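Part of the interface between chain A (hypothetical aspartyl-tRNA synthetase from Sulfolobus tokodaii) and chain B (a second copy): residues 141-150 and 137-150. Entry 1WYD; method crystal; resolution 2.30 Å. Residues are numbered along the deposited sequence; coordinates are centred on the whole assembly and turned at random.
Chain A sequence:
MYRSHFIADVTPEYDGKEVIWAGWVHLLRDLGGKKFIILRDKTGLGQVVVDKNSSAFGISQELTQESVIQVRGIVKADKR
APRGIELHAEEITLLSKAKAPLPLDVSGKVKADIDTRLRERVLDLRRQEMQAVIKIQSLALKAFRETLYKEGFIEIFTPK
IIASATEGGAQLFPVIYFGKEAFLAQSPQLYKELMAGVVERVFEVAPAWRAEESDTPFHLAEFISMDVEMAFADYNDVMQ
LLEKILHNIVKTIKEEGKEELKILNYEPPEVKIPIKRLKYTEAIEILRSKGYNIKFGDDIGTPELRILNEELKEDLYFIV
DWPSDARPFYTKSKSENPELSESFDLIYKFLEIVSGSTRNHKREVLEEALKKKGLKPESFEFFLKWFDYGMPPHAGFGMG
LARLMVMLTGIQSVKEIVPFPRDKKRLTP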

# COMPACT_ATOMS: atom_id res chain seq x y z
N LEU A 141 -10.04 -0.13 1.82
CA LEU A 141 -8.81 0.51 1.34
C LEU A 141 -9.09 1.37 0.13
O LEU A 141 -8.68 2.54 0.06
N LYS A 142 -9.81 0.80 -0.82
CA LYS A 142 -10.26 1.56 -1.99
C LYS A 142 -11.02 2.80 -1.52
O LYS A 142 -10.66 3.93 -1.84
N ALA A 143 -12.02 2.63 -0.68
CA ALA A 143 -12.77 3.81 -0.30
C ALA A 143 -11.90 4.88 0.32
O ALA A 143 -12.05 6.08 -0.00
N PHE A 144 -11.01 4.46 1.24
CA PHE A 144 -10.09 5.37 1.90
C PHE A 144 -9.30 6.23 0.92
O PHE A 144 -9.18 7.43 1.08
N ARG A 145 -8.69 5.60 -0.07
CA ARG A 145 -7.83 6.33 -1.00
C ARG A 145 -8.69 7.21 -1.91
O ARG A 145 -8.30 8.36 -2.23
N GLU A 146 -9.87 6.69 -2.27
CA GLU A 146 -10.82 7.41 -3.15
C GLU A 146 -11.15 8.76 -2.55
O GLU A 146 -11.11 9.77 -3.25
N THR A 147 -11.41 8.79 -1.24
CA THR A 147 -11.72 10.06 -0.63
C THR A 147 -10.56 10.99 -0.65
O THR A 147 -10.73 12.20 -0.65
N LEU A 148 -9.35 10.43 -0.67
CA LEU A 148 -8.17 11.26 -0.42
C LEU A 148 -7.72 11.79 -1.74
O LEU A 148 -7.23 12.90 -1.83
N TYR A 149 -7.88 10.99 -2.78
CA TYR A 149 -7.69 11.45 -4.16
C TYR A 149 -8.55 12.68 -4.47
O TYR A 149 -8.06 13.64 -5.09
N LYS A 150 -9.80 12.68 -4.02
CA LYS A 150 -10.75 13.74 -4.33
C LYS A 150 -10.24 15.04 -3.79
O LYS A 150 -10.51 16.11 -4.33
N GLN B 137 4.35 8.80 -9.54
CA GLN B 137 4.30 7.58 -8.79
C GLN B 137 2.91 7.35 -8.22
O GLN B 137 2.42 6.24 -8.25
N SER B 138 2.27 8.40 -7.72
CA SER B 138 1.00 8.27 -7.03
C SER B 138 -0.11 7.91 -8.01
O SER B 138 -1.01 7.09 -7.72
N LEU B 139 -0.01 8.52 -9.19
CA LEU B 139 -0.92 8.29 -10.29
C LEU B 139 -0.64 6.92 -10.83
O LEU B 139 -1.54 6.27 -11.35
N ALA B 140 0.61 6.46 -10.73
CA ALA B 140 0.90 5.16 -11.29
C ALA B 140 0.27 4.06 -10.43
O ALA B 140 -0.11 3.00 -10.92
N LEU B 141 0.16 4.32 -9.14
CA LEU B 141 -0.37 3.31 -8.24
C LEU B 141 -1.90 3.23 -8.36
O LEU B 141 -2.51 2.13 -8.30
N LYS B 142 -2.50 4.40 -8.50
CA LYS B 142 -3.93 4.54 -8.70
C LYS B 142 -4.32 3.74 -9.95
O LYS B 142 -5.22 2.92 -9.89
N ALA B 143 -3.58 3.92 -11.04
CA ALA B 143 -3.94 3.29 -12.32
C ALA B 143 -3.73 1.81 -12.23
O ALA B 143 -4.44 1.03 -12.90
N PHE B 144 -2.77 1.41 -11.40
CA PHE B 144 -2.44 0.01 -11.21
C PHE B 144 -3.63 -0.66 -10.52
O PHE B 144 -4.06 -1.72 -10.93
N ARG B 145 -4.14 -0.05 -9.46
CA ARG B 145 -5.16 -0.70 -8.67
C ARG B 145 -6.48 -0.67 -9.45
O ARG B 145 -7.23 -1.65 -9.47
N GLU B 146 -6.74 0.45 -10.11
CA GLU B 146 -7.96 0.62 -10.91
C GLU B 146 -8.19 -0.54 -11.88
O GLU B 146 -9.25 -1.16 -11.86
N THR B 147 -7.17 -0.88 -12.68
CA THR B 147 -7.23 -1.98 -13.61
C THR B 147 -7.54 -3.28 -12.90
O THR B 147 -8.34 -4.10 -13.40
N LEU B 148 -6.93 -3.45 -11.73
CA LEU B 148 -7.04 -4.69 -10.98
C LEU B 148 -8.42 -4.89 -10.37
O LEU B 148 -8.93 -6.03 -10.35
N TYR B 149 -9.02 -3.80 -9.87
CA TYR B 149 -10.37 -3.80 -9.31
C TYR B 149 -11.35 -4.15 -10.39
O TYR B 149 -12.30 -4.86 -10.14
N LYS B 150 -11.12 -3.64 -11.60
CA LYS B 150 -11.97 -3.96 -12.75
C LYS B 150 -11.98 -5.46 -13.04
O LYS B 150 -12.96 -5.98 -13.56

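Two copies of the same helix meet here through long side chains rather than close backbones, in a near-symmetric contact built on a stacked arginine pair, two tyrosine-lysine packings and bridging waters, with no direct hydrogen bond across it. The helix axes come no nearer than 12.4 Å and their N-to-C directions differ by 138°, so the shared 352 Å² depends on residues that reach across the gap.

At the centre, Arg A145 and Arg B145 both start toward the opposing helix and adopt the same m, t, t conformation through chi3. Their guanidinium planes lie 9° apart, with CZ of Arg A145 3.4 Å from CZ of Arg B145, which defines a flat stack. The like charges are close: NH2 of Arg A145 is 3.4 Å from NH2 of Arg B145, and both atoms are donors, so this is no hydrogen bond. Each NH2 is hydrogen-bonded elsewhere in the structure.

The tyrosines, both with chi1 m and both starting toward the other helix, pack near this pair, each against a lysine of the other chain. CD of Lys A142 (chi1 and chi2 t) sits 3.8 Å from the Tyr B149 ring centroid, 12° off the normal, a CH-pi contact over the face. Lys A142 NZ is 5.5 Å from the Tyr B149 centroid, at most a weak cation-pi attraction. In the reciprocal contact, CG of Lys B142 (chi1 t) lies 3.9 Å from the Tyr A149 centroid, 27° off the normal; its CA-to-CB bond points sideways and the chain end leads away.

Water links the polar ends. Water 1 accepts from Arg A145 NH1 (3.0 Å) and donates to Tyr B149 OH (2.7 Å); water 2 accepts from Arg B145 NH1 (2.9 Å) and donates to Tyr A149 OH (2.4 Å). Water 3 accepts from Tyr A149 OH (2.5 Å) and donates to Ser B138 O (2.5 Å), extending the bridge to the backbone.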

# COMPACT_ATOMS: atom_id res chain seq x y z
CB LEU A 141 -7.74 -0.55 1.01
CG LEU A 141 -7.16 -1.22 2.28
CD1 LEU A 141 -6.57 -2.64 2.03
CD2 LEU A 141 -6.11 -0.31 2.89
CB LYS A 142 -11.11 0.66 -2.91
CG LYS A 142 -11.78 1.42 -4.00
CD LYS A 142 -12.36 0.48 -5.06
CE LYS A 142 -13.88 0.66 -5.15
NZ LYS A 142 -14.61 -0.69 -5.17
CB ALA A 143 -13.95 3.46 0.64
CB PHE A 144 -9.11 4.52 2.76
CG PHE A 144 -8.00 5.29 3.41
CD1 PHE A 144 -8.19 5.91 4.63
CD2 PHE A 144 -6.72 5.30 2.85
CE1 PHE A 144 -7.12 6.56 5.29
CE2 PHE A 144 -5.63 5.94 3.53
CZ PHE A 144 -5.85 6.59 4.72
CB ARG A 145 -7.00 5.36 -1.86
CG ARG A 145 -5.91 4.55 -1.13
CD ARG A 145 -4.93 3.82 -2.09
NE ARG A 145 -4.06 2.87 -1.40
CZ ARG A 145 -4.33 1.60 -1.19
NH1 ARG A 145 -5.46 1.06 -1.62
NH2 ARG A 145 -3.46 0.85 -0.58
CB GLU A 146 -12.12 6.64 -3.34
CG GLU A 146 -13.11 7.34 -4.32
CD GLU A 146 -14.41 6.55 -4.44
OE1 GLU A 146 -14.63 5.93 -5.49
OE2 GLU A 146 -15.17 6.49 -3.47
CB THR A 147 -12.22 9.92 0.78
OG1 THR A 147 -13.45 9.21 0.76
CG2 THR A 147 -12.65 11.29 1.30
CB LEU A 148 -7.05 10.47 0.28
CG LEU A 148 -7.21 10.21 1.77
CD1 LEU A 148 -6.32 9.04 2.17
CD2 LEU A 148 -6.81 11.42 2.56
CB TYR A 149 -8.00 10.35 -5.15
CG TYR A 149 -7.03 9.17 -5.18
CD1 TYR A 149 -5.64 9.33 -5.20
CD2 TYR A 149 -7.53 7.89 -5.20
CE1 TYR A 149 -4.79 8.20 -5.21
CE2 TYR A 149 -6.71 6.81 -5.21
CZ TYR A 149 -5.35 6.96 -5.21
OH TYR A 149 -4.63 5.79 -5.27
CB LYS A 150 -12.10 13.44 -3.71
CG LYS A 150 -13.28 13.48 -4.68
CD LYS A 150 -14.59 12.85 -4.09
CE LYS A 150 -14.78 11.33 -4.41
NZ LYS A 150 -14.34 10.79 -5.78
CB GLN B 137 5.34 7.60 -7.64
CG GLN B 137 5.57 6.22 -7.04
CD GLN B 137 6.69 6.15 -5.97
OE1 GLN B 137 6.47 6.46 -4.81
NE2 GLN B 137 7.84 5.68 -6.38
CB SER B 138 0.64 9.57 -6.30
OG SER B 138 -0.65 9.48 -5.69
CB LEU B 139 -0.60 9.32 -11.38
CG LEU B 139 -1.52 10.46 -11.83
CD1 LEU B 139 -2.56 10.96 -10.79
CD2 LEU B 139 -0.67 11.62 -12.47
CB ALA B 140 2.37 4.96 -11.42
CB LEU B 141 0.08 3.60 -6.79
CG LEU B 141 1.60 3.43 -6.53
CD1 LEU B 141 2.04 4.24 -5.31
CD2 LEU B 141 2.01 1.97 -6.35
CB LYS B 142 -4.28 6.05 -8.83
CG LYS B 142 -5.75 6.36 -8.69
CD LYS B 142 -6.22 7.49 -9.63
CE LYS B 142 -5.77 7.26 -11.09
NZ LYS B 142 -6.66 7.87 -12.12
CB ALA B 143 -3.13 3.86 -13.49
CB PHE B 144 -1.17 -0.10 -10.35
CG PHE B 144 -0.84 -1.50 -9.88
CD1 PHE B 144 -0.21 -2.41 -10.74
CD2 PHE B 144 -1.09 -1.88 -8.54
CE1 PHE B 144 0.12 -3.68 -10.34
CE2 PHE B 144 -0.75 -3.18 -8.10
CZ PHE B 144 -0.12 -4.08 -9.01
CB ARG B 145 -5.28 -0.02 -7.33
CG ARG B 145 -4.06 -0.21 -6.42
CD ARG B 145 -4.34 0.21 -5.00
NE ARG B 145 -3.13 0.27 -4.19
CZ ARG B 145 -2.41 1.37 -3.99
NH1 ARG B 145 -2.76 2.51 -4.56
NH2 ARG B 145 -1.32 1.34 -3.20
CB GLU B 146 -7.89 1.97 -11.63
CG GLU B 146 -9.00 2.27 -12.59
CD GLU B 146 -8.70 3.55 -13.33
OE1 GLU B 146 -9.39 4.57 -13.07
OE2 GLU B 146 -7.74 3.55 -14.13
CB THR B 147 -5.90 -2.13 -14.39
OG1 THR B 147 -5.68 -0.94 -15.14
CG2 THR B 147 -6.02 -3.18 -15.51
CB LEU B 148 -5.93 -4.77 -9.92
CG LEU B 148 -4.62 -5.16 -10.58
CD1 LEU B 148 -3.46 -4.66 -9.74
CD2 LEU B 148 -4.57 -6.66 -10.81
CB TYR B 149 -10.79 -2.43 -8.75
CG TYR B 149 -10.04 -1.90 -7.58
CD1 TYR B 149 -9.78 -2.70 -6.46
CD2 TYR B 149 -9.58 -0.58 -7.56
CE1 TYR B 149 -9.07 -2.21 -5.36
CE2 TYR B 149 -8.87 -0.06 -6.44
CZ TYR B 149 -8.61 -0.88 -5.36
OH TYR B 149 -7.92 -0.40 -4.23
CB LYS B 150 -11.53 -3.19 -13.99
CG LYS B 150 -12.63 -2.90 -15.00
CD LYS B 150 -12.09 -2.49 -16.42
CE LYS B 150 -11.43 -1.09 -16.45
NZ LYS B 150 -12.18 0.03 -15.73
O HOH W 1 -7.17 2.19 -3.84
O HOH W 2 -5.37 3.49 -5.37
O HOH W 3 -2.21 6.45 -5.67